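Local coordinates for nitrogen regulatory PII-like protein (Bacillus subtilis subsp. subtilis, PDB 4RX6) that binds ATP between the subunits of its trimer and, as a PII-type nitrogen regulator, is required for full induction of the nrgAB operon when ammonium is limiting, at residues E14-P19 with K99-E104; G30-T35 with D80-T85; L37-V42 with E66-E71. All coordinates share one frame; numbering follows the deposited sequence.

Interaction 1: E14-P19 with K99-E104; sequences EIVTRP and KIFVYE. With ATP (adenosine-5'-triphosphate), chain F.
Glu14 and Phe101 face each other as a hydrogen-bonded antiparallel pair, their side chains on the sheet face that also carries Val16 and Lys99. The carboxylate plane of Glu14 stands almost perpendicular to the Phe101 ring, with OE2 3.7 Å from Phe101 CD2. The other carboxylate oxygen of Glu14, OE1, approaches Tyr103 near the plane of that ring and accepts a bond from Tyr103 OH, although this hydroxyl's position is less certain. Val16 CG2 lies 4.1 Å from Phe101 CE2. The other valine branch, CG1, is anti to the backbone N (chi1 -177°) and packs 3.3 Å from the ribose C1' of ATP. Lys99, paired with Val16, bends at chi2 and chi4, carrying NZ to 2.9 Å from O3G of the gamma phosphate, with a weak second bond to O1A. On the reverse face Ile15 and Ile100 lie side by side, Ile15 CG1 4.0 Å from Ile100 CG2, beneath helix 79-90. The ladder joins inner strand 10-17 to strand 99-110, outermost in the chain's own sheet of the ferredoxin-like PII fold. Its isoleucine face is apolar; the other sets Glu14 OE2 in a salt bridge with Lys12 of the second subunit and Lys99 against the anionic triphosphate.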
loop_
_atom_site.group_PDB
_atom_site.type_symbol
_atom_site.label_atom_id
_atom_site.label_comp_id
_atom_site.label_asym_id
_atom_site.label_seq_id
_atom_site.Cartn_x
_atom_site.Cartn_y
_atom_site.Cartn_z
ATOM N N GLU B 14 6.876 0.364 -6.127
ATOM C CA GLU B 14 6.239 -0.763 -5.463
ATOM C C GLU B 14 6.215 -1.920 -6.443
ATOM O O GLU B 14 5.597 -1.806 -7.495
ATOM C CB GLU B 14 4.813 -0.383 -5.113
ATOM C CG GLU B 14 4.306 -0.851 -3.787
ATOM C CD GLU B 14 2.870 -0.380 -3.565
ATOM O OE1 GLU B 14 2.606 0.417 -2.626
ATOM O OE2 GLU B 14 2.003 -0.789 -4.364
ATOM N N ILE B 15 6.914 -3.008 -6.131
ATOM C CA ILE B 15 6.896 -4.179 -6.986
ATOM C C ILE B 15 6.065 -5.268 -6.312
ATOM O O ILE B 15 6.191 -5.496 -5.105
ATOM C CB ILE B 15 8.313 -4.741 -7.228
ATOM C CG1 ILE B 15 9.249 -3.671 -7.826
ATOM C CG2 ILE B 15 8.241 -6.004 -8.102
ATOM C CD1 ILE B 15 10.735 -3.843 -7.461
ATOM N N VAL B 16 5.191 -5.917 -7.070
ATOM C CA VAL B 16 4.512 -7.081 -6.559
ATOM C C VAL B 16 4.872 -8.164 -7.541
ATOM O O VAL B 16 4.729 -7.977 -8.745
ATOM C CB VAL B 16 2.981 -6.891 -6.473
ATOM C CG1 VAL B 16 2.336 -8.126 -5.846
ATOM C CG2 VAL B 16 2.617 -5.609 -5.678
ATOM N N THR B 17 5.364 -9.285 -7.039
ATOM C CA THR B 17 5.972 -10.287 -7.897
ATOM C C THR B 17 5.986 -11.609 -7.159
ATOM O O THR B 17 5.706 -11.652 -5.973
ATOM C CB THR B 17 7.430 -9.870 -8.293
ATOM O OG1 THR B 17 8.027 -10.882 -9.114
ATOM C CG2 THR B 17 8.298 -9.647 -7.054
ATOM N N ARG B 18 6.296 -12.689 -7.864
ATOM C CA ARG B 18 6.519 -13.977 -7.211
ATOM C C ARG B 18 7.768 -13.930 -6.328
ATOM O O ARG B 18 8.665 -13.114 -6.547
ATOM C CB ARG B 18 6.685 -15.086 -8.248
ATOM C CG ARG B 18 8.080 -15.148 -8.856
ATOM C CD ARG B 18 8.288 -16.435 -9.623
ATOM N NE ARG B 18 7.378 -16.539 -10.757
ATOM C CZ ARG B 18 7.550 -15.888 -11.899
ATOM N NH1 ARG B 18 8.591 -15.075 -12.048
ATOM N NH2 ARG B 18 6.679 -16.047 -12.885
ATOM N N PRO B 19 7.839 -14.822 -5.335
ATOM C CA PRO B 19 8.965 -14.833 -4.396
ATOM C C PRO B 19 10.223 -15.528 -4.943
ATOM O O PRO B 19 10.458 -16.693 -4.607
ATOM C CB PRO B 19 8.414 -15.624 -3.192
ATOM C CG PRO B 19 6.992 -15.924 -3.506
ATOM C CD PRO B 19 6.828 -15.823 -4.978
ATOM N N LYS B 99 4.341 -6.772 -11.401
ATOM C CA LYS B 99 4.099 -5.453 -11.945
ATOM C C LYS B 99 4.785 -4.439 -11.069
ATOM O O LYS B 99 5.085 -4.728 -9.921
ATOM C CB LYS B 99 2.598 -5.151 -11.966
ATOM C CG LYS B 99 1.765 -6.051 -12.849
ATOM C CD LYS B 99 0.629 -5.244 -13.416
ATOM C CE LYS B 99 0.092 -5.868 -14.676
ATOM N NZ LYS B 99 -0.330 -7.258 -14.426
ATOM N N ILE B 100 5.017 -3.244 -11.599
ATOM C CA ILE B 100 5.639 -2.184 -10.828
ATOM C C ILE B 100 4.799 -0.910 -10.889
ATOM O O ILE B 100 4.417 -0.435 -11.962
ATOM C CB ILE B 100 7.036 -1.847 -11.345
ATOM C CG1 ILE B 100 7.834 -3.125 -11.617
ATOM C CG2 ILE B 100 7.740 -0.903 -10.367
ATOM C CD1 ILE B 100 9.286 -2.871 -11.947
ATOM N N PHE B 101 4.515 -0.375 -9.712
ATOM C CA PHE B 101 3.679 0.784 -9.553
ATOM C C PHE B 101 4.544 1.923 -9.037
ATOM O O PHE B 101 5.253 1.747 -8.053
ATOM C CB PHE B 101 2.629 0.459 -8.508
ATOM C CG PHE B 101 1.794 -0.737 -8.846
ATOM C CD1 PHE B 101 1.166 -0.824 -10.076
ATOM C CD2 PHE B 101 1.637 -1.770 -7.933
ATOM C CE1 PHE B 101 0.403 -1.915 -10.396
ATOM C CE2 PHE B 101 0.877 -2.867 -8.240
ATOM C CZ PHE B 101 0.253 -2.944 -9.478
ATOM N N VAL B 102 4.493 3.083 -9.681
ATOM C CA VAL B 102 5.240 4.234 -9.209
ATOM C C VAL B 102 4.284 5.359 -8.861
ATOM O O VAL B 102 3.505 5.783 -9.700
ATOM C CB VAL B 102 6.161 4.752 -10.305
ATOM C CG1 VAL B 102 6.929 5.959 -9.820
ATOM C CG2 VAL B 102 7.119 3.669 -10.760
ATOM N N TYR B 103 4.335 5.855 -7.636
ATOM C CA TYR B 103 3.544 7.025 -7.279
ATOM C C TYR B 103 4.368 7.976 -6.431
ATOM O O TYR B 103 5.433 7.610 -5.944
ATOM C CB TYR B 103 2.227 6.644 -6.577
ATOM C CG TYR B 103 2.324 5.687 -5.391
ATOM C CD1 TYR B 103 2.405 6.156 -4.083
ATOM C CD2 TYR B 103 2.291 4.311 -5.583
ATOM C CE1 TYR B 103 2.476 5.279 -3.011
ATOM C CE2 TYR B 103 2.361 3.439 -4.522
ATOM C CZ TYR B 103 2.452 3.926 -3.248
ATOM O OH TYR B 103 2.509 3.022 -2.219
ATOM N N GLU B 104 3.899 9.206 -6.254
ATOM C CA GLU B 104 4.772 10.196 -5.645
ATOM C C GLU B 104 4.512 10.498 -4.173
ATOM O O GLU B 104 3.391 10.494 -3.694
ATOM C CB GLU B 104 4.824 11.483 -6.460
ATOM C CG GLU B 104 3.516 12.137 -6.748
ATOM C CD GLU B 104 3.734 13.472 -7.469
ATOM O OE1 GLU B 104 4.781 14.132 -7.192
ATOM O OE2 GLU B 104 2.879 13.841 -8.319
HETATM P PG ATP F . -2.522 -9.868 -15.637
HETATM O O1G ATP F . -3.656 -10.421 -16.465
HETATM O O2G ATP F . -2.927 -9.454 -14.235
HETATM O O3G ATP F . -1.757 -8.801 -16.382
HETATM P PB ATP F . -0.803 -11.782 -14.238
HETATM O O1B ATP F . -1.875 -12.380 -13.360
HETATM O O2B ATP F . 0.344 -12.642 -14.717
HETATM O O3B ATP F . -1.474 -11.114 -15.556
HETATM P PA ATP F . 1.304 -10.560 -12.679
HETATM O O1A ATP F . 1.923 -9.218 -12.999
HETATM O O2A ATP F . 2.100 -11.830 -12.769
HETATM O O3A ATP F . -0.144 -10.572 -13.406
HETATM O "O5'" ATP F . 0.840 -10.552 -11.150
HETATM C "C5'" ATP F . 1.746 -10.878 -10.108
HETATM C "C4'" ATP F . 1.140 -10.348 -8.815
HETATM O "O4'" ATP F . 1.104 -8.928 -8.842
HETATM C "C3'" ATP F . -0.318 -10.714 -8.664
HETATM O "O3'" ATP F . -0.461 -12.031 -8.130
HETATM C "C2'" ATP F . -0.850 -9.611 -7.758
HETATM O "O2'" ATP F . -0.613 -9.856 -6.358
HETATM C "C1'" ATP F . -0.016 -8.405 -8.128
HETATM N N9 ATP F . -0.779 -7.597 -9.084
HETATM C C8 ATP F . -0.711 -7.802 -10.409
HETATM N N7 ATP F . -1.505 -6.936 -11.078
HETATM C C5 ATP F . -2.119 -6.163 -10.168
HETATM C C6 ATP F . -3.092 -5.056 -10.243
HETATM N N6 ATP F . -3.559 -4.634 -11.454
HETATM N N1 ATP F . -3.470 -4.505 -9.062
HETATM C C2 ATP F . -3.008 -4.936 -7.869
HETATM N N3 ATP F . -2.126 -5.945 -7.739
HETATM C C4 ATP F . -1.640 -6.593 -8.838
#

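Interaction 2: G30-T35 with D80-T85; sequences GKIGVT and DQVTET
Ile32, just past the end of helix 22-31, carries most of the contact by reaching over to the first turns of helix 79-90. Its CG1 sits between the backbone N and the carbonyl carbon (chi1 71°), which directs CD1 onto Gln81, 3.3 Å from Gln81 CG. The two side chains slide past each other in opposite directions, and it is CG and CB of Gln81 that touch. Ile32 CD1 also lies 4.2 Å from Val82 CG2. The second branch points to the following turn, where Ile32 CG2 and Thr85 CG2 meet tip to tip at 4.0 Å. Gly33 then closes helix 22-31 in a Schellman motif; its positive phi of 119° is one at which a side chain would press on the preceding carbonyl oxygen. The turn brings Val34 back toward helix 79-90, with CG2 4.4 Å from Val82 CG2. Leu29 and Ile72 pack around this valine pair, and Leu47 of the third subunit packs on Val34. The contact thus joins the turn that follows helix 22-31 to helix 79-90, on the same side of the sheet. Made by methyl and methylene groups, it depends on shape and apolar burial rather than on directional bonds.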
loop_
_atom_site.group_PDB
_atom_site.type_symbol
_atom_site.label_atom_id
_atom_site.label_comp_id
_atom_site.label_asym_id
_atom_site.label_seq_id
_atom_site.Cartn_x
_atom_site.Cartn_y
_atom_site.Cartn_z
ATOM N N GLY B 30 21.492 -2.586 -5.023
ATOM C CA GLY B 30 22.546 -2.025 -4.201
ATOM C C GLY B 30 23.598 -1.306 -5.033
ATOM O O GLY B 30 24.022 -0.193 -4.707
ATOM N N LYS B 31 24.022 -1.943 -6.118
ATOM C CA LYS B 31 25.010 -1.356 -7.004
ATOM C C LYS B 31 24.583 0.040 -7.476
ATOM O O LYS B 31 25.419 0.929 -7.624
ATOM C CB LYS B 31 25.241 -2.268 -8.207
ATOM C CG LYS B 31 25.825 -3.624 -7.842
ATOM C CD LYS B 31 26.190 -4.430 -9.071
ATOM C CE LYS B 31 26.776 -5.766 -8.660
ATOM N NZ LYS B 31 26.741 -6.782 -9.757
ATOM N N ILE B 32 23.284 0.241 -7.692
ATOM C CA ILE B 32 22.816 1.471 -8.321
ATOM C C ILE B 32 22.437 2.567 -7.338
ATOM O O ILE B 32 21.983 3.622 -7.769
ATOM C CB ILE B 32 21.621 1.240 -9.288
ATOM C CG1 ILE B 32 20.343 0.902 -8.524
ATOM C CG2 ILE B 32 21.930 0.132 -10.270
ATOM C CD1 ILE B 32 19.111 1.447 -9.161
ATOM N N GLY B 33 22.615 2.340 -6.036
ATOM C CA GLY B 33 22.384 3.396 -5.058
ATOM C C GLY B 33 21.316 3.175 -3.988
ATOM O O GLY B 33 21.200 3.988 -3.073
ATOM N N VAL B 34 20.528 2.105 -4.078
ATOM C CA VAL B 34 19.512 1.855 -3.057
ATOM C C VAL B 34 20.145 1.372 -1.755
ATOM O O VAL B 34 20.888 0.388 -1.727
ATOM C CB VAL B 34 18.445 0.809 -3.477
ATOM C CG1 VAL B 34 17.341 0.768 -2.429
ATOM C CG2 VAL B 34 17.857 1.116 -4.853
ATOM N N THR B 35 19.805 2.044 -0.669
ATOM C CA THR B 35 20.365 1.728 0.642
ATOM C C THR B 35 19.433 0.902 1.506
ATOM O O THR B 35 19.894 0.153 2.365
ATOM C CB THR B 35 20.658 3.006 1.468
ATOM O OG1 THR B 35 19.785 4.074 1.049
ATOM C CG2 THR B 35 22.132 3.397 1.340
ATOM N N ASP B 80 13.804 5.535 -13.123
ATOM C CA ASP B 80 14.090 4.719 -14.310
ATOM C C ASP B 80 15.124 3.642 -14.046
ATOM O O ASP B 80 15.179 2.627 -14.718
ATOM C CB ASP B 80 14.584 5.604 -15.451
ATOM C CG ASP B 80 13.472 6.347 -16.108
ATOM O OD1 ASP B 80 12.318 5.963 -15.859
ATOM O OD2 ASP B 80 13.730 7.304 -16.867
ATOM N N GLN B 81 15.946 3.865 -13.049
ATOM C CA GLN B 81 17.058 2.989 -12.808
ATOM C C GLN B 81 16.655 1.851 -11.862
ATOM O O GLN B 81 17.123 0.718 -12.005
ATOM C CB GLN B 81 18.194 3.823 -12.258
ATOM C CG GLN B 81 19.416 3.055 -11.988
ATOM C CD GLN B 81 20.495 3.322 -13.019
ATOM O OE1 GLN B 81 20.543 2.685 -14.086
ATOM N NE2 GLN B 81 21.383 4.266 -12.704
ATOM N N VAL B 82 15.750 2.140 -10.925
ATOM C CA VAL B 82 15.162 1.103 -10.078
ATOM C C VAL B 82 14.248 0.214 -10.913
ATOM O O VAL B 82 14.363 -1.011 -10.896
ATOM C CB VAL B 82 14.360 1.710 -8.891
ATOM C CG1 VAL B 82 13.763 0.609 -8.023
ATOM C CG2 VAL B 82 15.262 2.600 -8.043
ATOM N N THR B 83 13.348 0.825 -11.666
ATOM C CA THR B 83 12.367 0.047 -12.396
ATOM C C THR B 83 13.087 -0.754 -13.465
ATOM O O THR B 83 12.707 -1.879 -13.756
ATOM C CB THR B 83 11.230 0.933 -12.985
ATOM O OG1 THR B 83 11.763 1.868 -13.922
ATOM C CG2 THR B 83 10.563 1.710 -11.881
ATOM N N GLU B 84 14.147 -0.211 -14.040
ATOM C CA GLU B 84 14.777 -0.926 -15.133
ATOM C C GLU B 84 15.615 -2.095 -14.631
ATOM O O GLU B 84 15.619 -3.147 -15.244
ATOM C CB GLU B 84 15.544 0.025 -16.059
ATOM C CG GLU B 84 14.564 0.863 -16.904
ATOM C CD GLU B 84 15.227 1.875 -17.842
ATOM O OE1 GLU B 84 16.451 2.116 -17.710
ATOM O OE2 GLU B 84 14.504 2.439 -18.709
ATOM N N THR B 85 16.272 -1.950 -13.487
ATOM C CA THR B 85 17.055 -3.059 -12.951
ATOM C C THR B 85 16.144 -4.136 -12.371
ATOM O O THR B 85 16.440 -5.312 -12.445
ATOM C CB THR B 85 18.072 -2.605 -11.879
ATOM O OG1 THR B 85 17.382 -2.159 -10.713
ATOM C CG2 THR B 85 18.945 -1.477 -12.392
#

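Interaction 3: L37-V42 with E66-E71; sequences LTFSNV and ERLKIE. With ATP (adenosine-5'-triphosphate), chain E; ATP (adenosine-5'-triphosphate), chain F.
The beta hairpin of strands 36-51 and 58-74, whose far end forms the long loop of PII proteins, is held at its base by this antiparallel ladder. Three hydrogen-bonded pairs, Thr38 with Glu71, Ser40 with Lys69 and Val42 with Arg67, each give two backbone bonds, such as Glu71 N to Thr38 O at 2.7 Å. Between them, on the face toward helix 22-31, Leu68 CD2 comes obliquely to Phe39, 3.6 Å from its CB; beyond the Thr38-Glu71 pair, Leu37 CD2 lies against Ile70 CG2. On the opposite face Val42 CG2 rests 4.0 Å from Arg67 CB. One water joins Ser40 OG to Lys69 O and Glu71 OE1, donating to both of the latter; Glu71 also forms a salt bridge with Lys69 of the third subunit. Two nucleotides flank the ladder. A chi1 of -66° sets Thr38 OG1 beside the backbone N, where it accepts from O2' of one ATP at 2.9 Å and donates to its N3. Arg67 turns the edge of its guanidinium to the other ATP, where NE donates to O3' at 2.9 Å. A methionine in place of Arg67 has neither NE nor charge, and would probably leave O3' without this donor and the nucleotide less firmly held there. The hairpin base thus combines a regular backbone ladder with polar side chains that bond ribose and adenine N3 at two inter-subunit ATP sites.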
loop_
_atom_site.group_PDB
_atom_site.type_symbol
_atom_site.label_atom_id
_atom_site.label_comp_id
_atom_site.label_asym_id
_atom_site.label_seq_id
_atom_site.Cartn_x
_atom_site.Cartn_y
_atom_site.Cartn_z
ATOM N N LEU B 37 15.188 -0.923 1.773
ATOM C CA LEU B 37 13.882 -1.195 1.221
ATOM C C LEU B 37 13.027 -1.985 2.205
ATOM O O LEU B 37 13.523 -2.486 3.223
ATOM C CB LEU B 37 14.013 -1.929 -0.112
ATOM C CG LEU B 37 14.622 -3.327 -0.123
ATOM C CD1 LEU B 37 13.669 -4.326 0.489
ATOM C CD2 LEU B 37 14.931 -3.706 -1.560
ATOM N N THR B 38 11.740 -2.063 1.902
ATOM C CA THR B 38 10.778 -2.753 2.741
ATOM C C THR B 38 10.138 -3.838 1.920
ATOM O O THR B 38 9.873 -3.642 0.739
ATOM C CB THR B 38 9.663 -1.821 3.209
ATOM O OG1 THR B 38 10.194 -0.813 4.070
ATOM C CG2 THR B 38 8.625 -2.602 3.960
ATOM N N PHE B 39 9.868 -4.985 2.528
ATOM C CA PHE B 39 9.134 -6.026 1.818
ATOM C C PHE B 39 8.183 -6.744 2.745
ATOM O O PHE B 39 8.371 -6.753 3.961
ATOM C CB PHE B 39 10.082 -7.014 1.129
ATOM C CG PHE B 39 10.886 -7.839 2.064
ATOM C CD1 PHE B 39 10.442 -9.097 2.456
ATOM C CD2 PHE B 39 12.089 -7.379 2.553
ATOM C CE1 PHE B 39 11.191 -9.885 3.325
ATOM C CE2 PHE B 39 12.838 -8.158 3.423
ATOM C CZ PHE B 39 12.382 -9.420 3.807
ATOM N N SER B 40 7.157 -7.345 2.162
ATOM C CA SER B 40 6.147 -8.051 2.939
ATOM C C SER B 40 5.643 -9.233 2.147
ATOM O O SER B 40 5.691 -9.245 0.918
ATOM C CB SER B 40 4.985 -7.132 3.288
ATOM O OG SER B 40 4.614 -6.360 2.170
ATOM N N ASN B 41 5.192 -10.256 2.850
ATOM C CA ASN B 41 4.588 -11.384 2.178
ATOM C C ASN B 41 3.081 -11.215 2.183
ATOM O O ASN B 41 2.483 -10.871 3.202
ATOM C CB ASN B 41 5.012 -12.672 2.851
ATOM C CG ASN B 41 6.498 -12.925 2.719
ATOM O OD1 ASN B 41 6.937 -13.529 1.745
ATOM N ND2 ASN B 41 7.280 -12.457 3.688
ATOM N N VAL B 42 2.483 -11.410 1.022
ATOM C CA VAL B 42 1.092 -11.100 0.821
ATOM C C VAL B 42 0.572 -12.073 -0.200
ATOM O O VAL B 42 1.270 -12.995 -0.598
ATOM C CB VAL B 42 0.941 -9.691 0.289
ATOM C CG1 VAL B 42 1.412 -8.705 1.318
ATOM C CG2 VAL B 42 1.741 -9.533 -1.014
ATOM N N GLU B 66 1.074 -16.894 -3.651
ATOM C CA GLU B 66 1.929 -16.195 -2.699
ATOM C C GLU B 66 2.734 -15.147 -3.466
ATOM O O GLU B 66 3.302 -15.436 -4.511
ATOM C CB GLU B 66 2.883 -17.154 -1.998
ATOM C CG GLU B 66 2.988 -16.866 -0.516
ATOM C CD GLU B 66 1.947 -17.641 0.296
ATOM O OE1 GLU B 66 0.810 -17.837 -0.210
ATOM O OE2 GLU B 66 2.264 -18.062 1.436
ATOM N N ARG B 67 2.785 -13.928 -2.949
ATOM C CA ARG B 67 3.445 -12.845 -3.640
ATOM C C ARG B 67 4.345 -12.105 -2.665
ATOM O O ARG B 67 4.033 -11.989 -1.481
ATOM C CB ARG B 67 2.412 -11.880 -4.209
ATOM C CG ARG B 67 1.976 -12.117 -5.638
ATOM C CD ARG B 67 2.658 -13.264 -6.319
ATOM N NE ARG B 67 1.943 -13.570 -7.552
ATOM C CZ ARG B 67 2.073 -14.689 -8.252
ATOM N NH1 ARG B 67 2.912 -15.637 -7.841
ATOM N NH2 ARG B 67 1.349 -14.857 -9.358
ATOM N N LEU B 68 5.455 -11.596 -3.183
ATOM C CA LEU B 68 6.334 -10.711 -2.449
ATOM C C LEU B 68 5.959 -9.277 -2.789
ATOM O O LEU B 68 5.738 -8.958 -3.941
ATOM C CB LEU B 68 7.768 -10.970 -2.903
ATOM C CG LEU B 68 8.868 -10.794 -1.866
ATOM C CD1 LEU B 68 10.219 -10.833 -2.526
ATOM C CD2 LEU B 68 8.685 -9.494 -1.152
ATOM N N LYS B 69 5.871 -8.391 -1.816
ATOM C CA LYS B 69 5.698 -6.983 -2.161
ATOM C C LYS B 69 6.822 -6.103 -1.624
ATOM O O LYS B 69 7.072 -6.045 -0.405
ATOM C CB LYS B 69 4.385 -6.453 -1.640
ATOM C CG LYS B 69 4.254 -4.972 -1.835
ATOM C CD LYS B 69 3.355 -4.429 -0.796
ATOM C CE LYS B 69 2.216 -3.679 -1.410
ATOM N NZ LYS B 69 1.441 -2.960 -0.347
ATOM N N ILE B 70 7.475 -5.403 -2.546
ATOM C CA ILE B 70 8.645 -4.617 -2.228
ATOM C C ILE B 70 8.387 -3.118 -2.380
ATOM O O ILE B 70 7.978 -2.674 -3.443
ATOM C CB ILE B 70 9.758 -4.994 -3.166
ATOM C CG1 ILE B 70 10.045 -6.493 -3.057
ATOM C CG2 ILE B 70 10.989 -4.173 -2.846
ATOM C CD1 ILE B 70 10.863 -7.036 -4.229
ATOM N N GLU B 71 8.636 -2.338 -1.330
ATOM C CA GLU B 71 8.473 -0.890 -1.407
ATOM C C GLU B 71 9.795 -0.144 -1.265
ATOM O O GLU B 71 10.481 -0.253 -0.256
ATOM C CB GLU B 71 7.518 -0.404 -0.335
ATOM C CG GLU B 71 6.126 -0.953 -0.472
ATOM C CD GLU B 71 5.303 -0.706 0.773
ATOM O OE1 GLU B 71 5.339 -1.565 1.683
ATOM O OE2 GLU B 71 4.637 0.355 0.849
HETATM P PG ATP E . 19.908 4.999 8.275
HETATM O O1G ATP E . 21.225 4.710 7.578
HETATM O O2G ATP E . 19.001 5.909 7.467
HETATM O O3G ATP E . 20.000 5.352 9.743
HETATM P PB ATP E . 18.549 2.872 7.025
HETATM O O1B ATP E . 18.740 3.853 5.869
HETATM O O2B ATP E . 19.068 1.446 6.938
HETATM O O3B ATP E . 19.115 3.594 8.349
HETATM P PA ATP E . 16.408 2.671 8.921
HETATM O O1A ATP E . 15.730 3.974 9.291
HETATM O O2A ATP E . 17.348 1.987 9.903
HETATM O O3A ATP E . 16.989 2.727 7.404
HETATM O "O5'" ATP E . 15.236 1.637 8.575
HETATM C "C5'" ATP E . 13.972 1.656 9.210
HETATM C "C4'" ATP E . 13.080 0.937 8.224
HETATM O "O4'" ATP E . 12.456 1.902 7.380
HETATM C "C3'" ATP E . 13.894 0.118 7.249
HETATM O "O3'" ATP E . 14.240 -1.171 7.746
HETATM C "C2'" ATP E . 12.936 0.012 6.087
HETATM O "O2'" ATP E . 11.954 -0.989 6.367
HETATM C "C1'" ATP E . 12.237 1.349 6.081
HETATM N N9 ATP E . 12.890 2.185 5.055
HETATM C C8 ATP E . 13.923 3.029 5.243
HETATM N N7 ATP E . 14.273 3.622 4.069
HETATM C C5 ATP E . 13.454 3.152 3.111
HETATM C C6 ATP E . 13.265 3.358 1.663
HETATM N N6 ATP E . 14.042 4.206 0.971
HETATM N N1 ATP E . 12.291 2.659 1.043
HETATM C C2 ATP E . 11.497 1.799 1.705
HETATM N N3 ATP E . 11.613 1.562 3.021
HETATM C C4 ATP E . 12.550 2.198 3.765
HETATM P PG ATP F . -2.522 -9.868 -15.637
HETATM O O1G ATP F . -3.656 -10.421 -16.465
HETATM O O2G ATP F . -2.927 -9.454 -14.235
HETATM O O3G ATP F . -1.757 -8.801 -16.382
HETATM P PB ATP F . -0.803 -11.782 -14.238
HETATM O O1B ATP F . -1.875 -12.380 -13.360
HETATM O O2B ATP F . 0.344 -12.642 -14.717
HETATM O O3B ATP F . -1.474 -11.114 -15.556
HETATM P PA ATP F . 1.304 -10.560 -12.679
HETATM O O1A ATP F . 1.923 -9.218 -12.999
HETATM O O2A ATP F . 2.100 -11.830 -12.769
HETATM O O3A ATP F . -0.144 -10.572 -13.406
HETATM O "O5'" ATP F . 0.840 -10.552 -11.150
HETATM C "C5'" ATP F . 1.746 -10.878 -10.108
HETATM C "C4'" ATP F . 1.140 -10.348 -8.815
HETATM O "O4'" ATP F . 1.104 -8.928 -8.842
HETATM C "C3'" ATP F . -0.318 -10.714 -8.664
HETATM O "O3'" ATP F . -0.461 -12.031 -8.130
HETATM C "C2'" ATP F . -0.850 -9.611 -7.758
HETATM O "O2'" ATP F . -0.613 -9.856 -6.358
HETATM C "C1'" ATP F . -0.016 -8.405 -8.128
HETATM N N9 ATP F . -0.779 -7.597 -9.084
HETATM C C8 ATP F . -0.711 -7.802 -10.409
HETATM N N7 ATP F . -1.505 -6.936 -11.078
HETATM C C5 ATP F . -2.119 -6.163 -10.168
HETATM C C6 ATP F . -3.092 -5.056 -10.243
HETATM N N6 ATP F . -3.559 -4.634 -11.454
HETATM N N1 ATP F . -3.470 -4.505 -9.062
HETATM C C2 ATP F . -3.008 -4.936 -7.869
HETATM N N3 ATP F . -2.126 -5.945 -7.739
HETATM C C4 ATP F . -1.640 -6.593 -8.838
HETATM O O HOH W 1 6.052 -3.967 1.450
#

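All three contacts are largely buried, but their places differ. Interaction 1, close to the centre of the chain, and interaction 3 lie in one antiparallel sheet, where strands 10-17 and 58-74 are neighbours joined by backbone bonds between Ile15 and Ile70 and between Thr17 and Leu68. Both touch the same ATP and depend on backbone ladders with charged side chains at their polar faces. Interaction 2, further out at about 13 Å from the chain centre to its own centre, packs the turn after helix 22-31 against helix 79-90 by apolar groups and has Gln81 at its exposed border. It meets interaction 1 where Ile100 and Val102 pack on Thr83, while residues 30-35 lead directly into the hairpin of interaction 3.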